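Local coordinates for protein PA0821 (Pseudomonas aeruginosa, PDB 7DRG) that probably serves as the immunity protein (antitoxin) that neutralises a VRR-NUC domain-containing effector of the type VI secretion system, at the interface of chains A and B. Numbering follows the deposited sequence. Chains: chain A/B, PA0821.

Contact 1: the interface of chains A and B. Residues chain A 317-319; chain B 322, 326-327, 329.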
# COMPACT_ATOMS: atom_id res chain seq x y z
N LEU A 317 0.08 -10.47 -5.30
CA LEU A 317 -0.81 -10.36 -6.44
C LEU A 317 -0.53 -9.07 -7.21
O LEU A 317 0.23 -8.20 -6.77
CB LEU A 317 -2.28 -10.43 -5.99
CG LEU A 317 -3.35 -10.43 -7.10
CD1 LEU A 317 -3.56 -11.80 -7.72
CD2 LEU A 317 -4.66 -9.79 -6.64
N ARG A 318 -1.16 -8.95 -8.38
CA ARG A 318 -1.00 -7.79 -9.26
C ARG A 318 -1.44 -6.47 -8.62
O ARG A 318 -1.15 -5.42 -9.19
CB ARG A 318 -1.80 -8.02 -10.55
CG ARG A 318 -1.44 -9.30 -11.27
CD ARG A 318 0.04 -9.32 -11.61
NE ARG A 318 0.44 -10.55 -12.30
CZ ARG A 318 1.67 -10.80 -12.74
NH1 ARG A 318 2.63 -9.90 -12.56
NH2 ARG A 318 1.93 -11.94 -13.36
N LEU A 319 -2.11 -6.50 -7.46
CA LEU A 319 -2.54 -5.24 -6.86
C LEU A 319 -1.35 -4.41 -6.37
O LEU A 319 -1.44 -3.18 -6.31
CB LEU A 319 -3.51 -5.49 -5.71
CG LEU A 319 -4.96 -5.82 -6.10
CD1 LEU A 319 -5.88 -5.74 -4.89
CD2 LEU A 319 -5.45 -4.92 -7.22
N TRP B 322 -10.88 -2.86 -13.16
CA TRP B 322 -9.93 -3.96 -13.29
C TRP B 322 -9.35 -4.35 -11.94
O TRP B 322 -9.14 -5.54 -11.67
CB TRP B 322 -8.81 -3.55 -14.26
CG TRP B 322 -7.70 -4.55 -14.41
CD1 TRP B 322 -7.61 -5.54 -15.34
CD2 TRP B 322 -6.50 -4.64 -13.62
NE1 TRP B 322 -6.45 -6.25 -15.17
CE2 TRP B 322 -5.74 -5.71 -14.13
CE3 TRP B 322 -6.00 -3.91 -12.53
CZ2 TRP B 322 -4.51 -6.08 -13.59
CZ3 TRP B 322 -4.78 -4.28 -12.00
CH2 TRP B 322 -4.05 -5.35 -12.52
N GLN B 326 -9.31 -7.98 -10.06
CA GLN B 326 -8.08 -8.63 -9.63
C GLN B 326 -8.12 -8.98 -8.15
O GLN B 326 -7.62 -10.04 -7.74
CB GLN B 326 -6.87 -7.74 -9.94
CG GLN B 326 -6.56 -7.64 -11.42
CD GLN B 326 -6.18 -8.97 -12.03
OE1 GLN B 326 -6.72 -9.37 -13.06
NE2 GLN B 326 -5.25 -9.68 -11.39
N TRP B 327 -8.73 -8.12 -7.33
CA TRP B 327 -8.85 -8.42 -5.91
C TRP B 327 -9.57 -9.74 -5.67
O TRP B 327 -9.20 -10.51 -4.77
CB TRP B 327 -9.59 -7.28 -5.19
CG TRP B 327 -9.72 -7.57 -3.72
CD1 TRP B 327 -8.79 -7.31 -2.75
CD2 TRP B 327 -10.81 -8.21 -3.06
NE1 TRP B 327 -9.24 -7.73 -1.53
CE2 TRP B 327 -10.48 -8.29 -1.69
CE3 TRP B 327 -12.04 -8.72 -3.49
CZ2 TRP B 327 -11.34 -8.87 -0.74
CZ3 TRP B 327 -12.89 -9.30 -2.54
CH2 TRP B 327 -12.53 -9.36 -1.19
N LYS B 329 -9.33 -12.39 -7.25
CA LYS B 329 -8.42 -13.48 -7.57
C LYS B 329 -7.20 -13.53 -6.66
O LYS B 329 -6.28 -14.32 -6.93
CB LYS B 329 -7.94 -13.38 -9.02
CG LYS B 329 -9.00 -13.14 -10.08
CD LYS B 329 -8.31 -12.96 -11.44
CE LYS B 329 -9.17 -12.24 -12.47
NZ LYS B 329 -10.29 -13.10 -12.95

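Contact 2: the interface of chains A and B. Residues chain A 203-204, 282-285; chain B 26-29.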
# COMPACT_ATOMS: atom_id res chain seq x y z
N ALA A 203 0.59 9.46 -0.88
CA ALA A 203 -0.40 10.33 -0.27
C ALA A 203 0.23 11.33 0.70
O ALA A 203 -0.17 12.50 0.73
CB ALA A 203 -1.44 9.47 0.46
N ARG A 204 1.21 10.89 1.49
CA ARG A 204 1.73 11.64 2.62
C ARG A 204 3.16 12.11 2.45
O ARG A 204 3.55 13.08 3.10
CB ARG A 204 1.66 10.79 3.90
CG ARG A 204 0.25 10.57 4.48
CD ARG A 204 -0.24 11.84 5.16
NE ARG A 204 -0.90 12.68 4.18
CZ ARG A 204 -1.01 14.00 4.23
NH1 ARG A 204 -0.49 14.69 5.24
NH2 ARG A 204 -1.63 14.63 3.25
N ALA A 282 -0.02 21.89 5.24
CA ALA A 282 -1.20 21.33 5.89
C ALA A 282 -2.34 21.11 4.90
O ALA A 282 -3.11 20.16 5.05
CB ALA A 282 -1.65 22.25 7.03
N GLU A 283 -2.46 21.97 3.89
CA GLU A 283 -3.57 21.86 2.96
C GLU A 283 -3.35 20.75 1.93
O GLU A 283 -4.32 20.11 1.51
CB GLU A 283 -3.80 23.19 2.24
CG GLU A 283 -3.85 24.41 3.15
CD GLU A 283 -4.87 24.27 4.27
OE1 GLU A 283 -4.56 24.69 5.41
OE2 GLU A 283 -5.98 23.75 4.02
N ASP A 284 -2.11 20.51 1.53
CA ASP A 284 -1.85 19.57 0.45
C ASP A 284 -0.44 19.03 0.61
O ASP A 284 0.51 19.80 0.78
CB ASP A 284 -2.02 20.25 -0.92
CG ASP A 284 -2.21 19.27 -2.06
OD1 ASP A 284 -1.28 18.48 -2.33
OD2 ASP A 284 -3.29 19.29 -2.69
N SER A 285 -0.30 17.70 0.56
CA SER A 285 1.00 17.08 0.77
C SER A 285 1.94 17.25 -0.43
O SER A 285 3.15 17.06 -0.28
CB SER A 285 0.83 15.59 1.08
OG SER A 285 0.29 14.91 -0.04
N MSE B 26 -5.12 10.58 1.75
CA MSE B 26 -5.53 11.68 0.90
C MSE B 26 -4.42 12.72 0.81
O MSE B 26 -3.53 12.74 1.65
CB MSE B 26 -6.81 12.30 1.44
CG MSE B 26 -8.00 11.75 0.74
SE MSE B 26 -7.41 11.61 -1.09
CE MSE B 26 -8.68 12.85 -1.87
N LYS B 27 -4.47 13.58 -0.21
CA LYS B 27 -3.49 14.65 -0.30
C LYS B 27 -3.73 15.73 0.75
O LYS B 27 -2.78 16.39 1.19
CB LYS B 27 -3.50 15.29 -1.69
CG LYS B 27 -3.38 14.30 -2.84
CD LYS B 27 -2.02 13.64 -2.89
CE LYS B 27 -1.92 12.76 -4.12
NZ LYS B 27 -0.62 12.05 -4.22
N SER B 28 -4.98 15.93 1.17
CA SER B 28 -5.24 16.93 2.20
C SER B 28 -4.88 16.43 3.59
O SER B 28 -4.59 17.24 4.48
CB SER B 28 -6.69 17.40 2.16
OG SER B 28 -7.56 16.29 2.30
N GLY B 29 -4.92 15.12 3.81
CA GLY B 29 -4.32 14.54 4.99
C GLY B 29 -5.30 14.23 6.11
O GLY B 29 -6.50 14.52 6.03
O HOH W 1 -1.42 17.74 4.16

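Contact 1: the interface of chains A and B
A:Leu317, its backbone extended, leads into the first turn of helix 318-327, and this helix start meets one side of helix 321-328 of chain B, with B:Trp322 near the start of that helix and B:Gln326 and B:Trp327 near its end. The protein belongs to the family of type VI immunity proteins for VRR-NUC effectors, and both chains contribute the same region of it. What meets here is mostly hydrocarbon. With CG anti to its backbone N (chi1 -176°), A:Leu317 straddles the end of the chain B helix: its CD2 methyl points at the carbonyl oxygen of B:Gln326, a tight contact that is doubtful in detail, while CD1 reaches toward the carbonyl oxygen O of B:Lys329 at 3.8 Å. A:Leu319 sends its two methyls to different neighbours. CD1 comes in the plane of the indole of B:Trp327 and touches its edge, 3.9 Å from the ring carbon CD1, and CD2 lies 4.2 Å from CB of B:Gln326. In B:Gln326, chi1 of -71° sets CG beside the backbone N and over one face of the B:Trp322 indole, 3.3 Å above the plane and toward the rim. The bend at chi2 (-63°) then turns the amide toward chain A, where its nitrogen NE2 ends beside the aliphatic root of A:Arg318, about 3.8 Å from CG, in van der Waals contact. A:Arg318 as a whole is poorly ordered, which makes its contacts approximate. The tip of the B:Trp322 six-membered ring, CH2, abuts CB of this arginine at about 4.0 Å.

Contact 2: the interface of chains A and B
Bends at chi2 (-74°) and chi3 (88°) turn the chain of A:Arg204 so that its guanidinium meets the backbone of the B:Met26 to B:Gly29 loop; position 26 is selenomethionine. At the end of helix 198-204, the group reads main-chain carbonyls of its partner. NH2 donates to the carbonyl oxygen O of B:Met26 over 3.1 Å, a moderately bent bond whose acceptor is tilted from the guanidinium plane. The carbonyl oxygen O of B:Lys27 is also near NH2, at 2.9 Å, but the N-H points away from it; that oxygen accepts instead from the backbone N of A:Ser285, also at 2.9 Å. One guanidinium face is covered near its rim by CA of B:Gly29, 3.4 Å from CZ, where glycine brings only its backbone against the flat group. Water 1 lies in plane at the guanidinium edge, hydrogen-bonded to NH2 and to the carbonyl oxygen O of B:Ser28, with weaker links to NH1 and to O of A:Ala282. It thus joins side chain and loop across the interface. The charged ends of A:Asp284 and B:Lys27 do not pair: OD1 and NZ are 6.7 Å apart, and the carboxylate instead lies near the lysine CB. Within chain A, the A:Ser285 hydroxyl OG, placed between backbone N and carbonyl carbon, donates to O of A:Ala203 at 2.6 Å, with the donor tilted 34° from the carbonyl plane.

About 27 Å separates the C-alpha centres of contact 1 and contact 2, and they share no residue. Contact 1 uses the start of helix 318-327 in chain A and later residues of the corresponding helix 321-328 and its end in chain B, whereas contact 2 sets the end of helix 198-204 and the 282-285 loop of chain A against a quite different loop, 26-29, of chain B. The interface as a whole is not an exact two-fold. Contact 1 contributes apolar packing and contact 2 polar bonds to backbone groups. Separated patches could limit rocking between the copies, but the structure alone does not show whether this dimer forms in the cell.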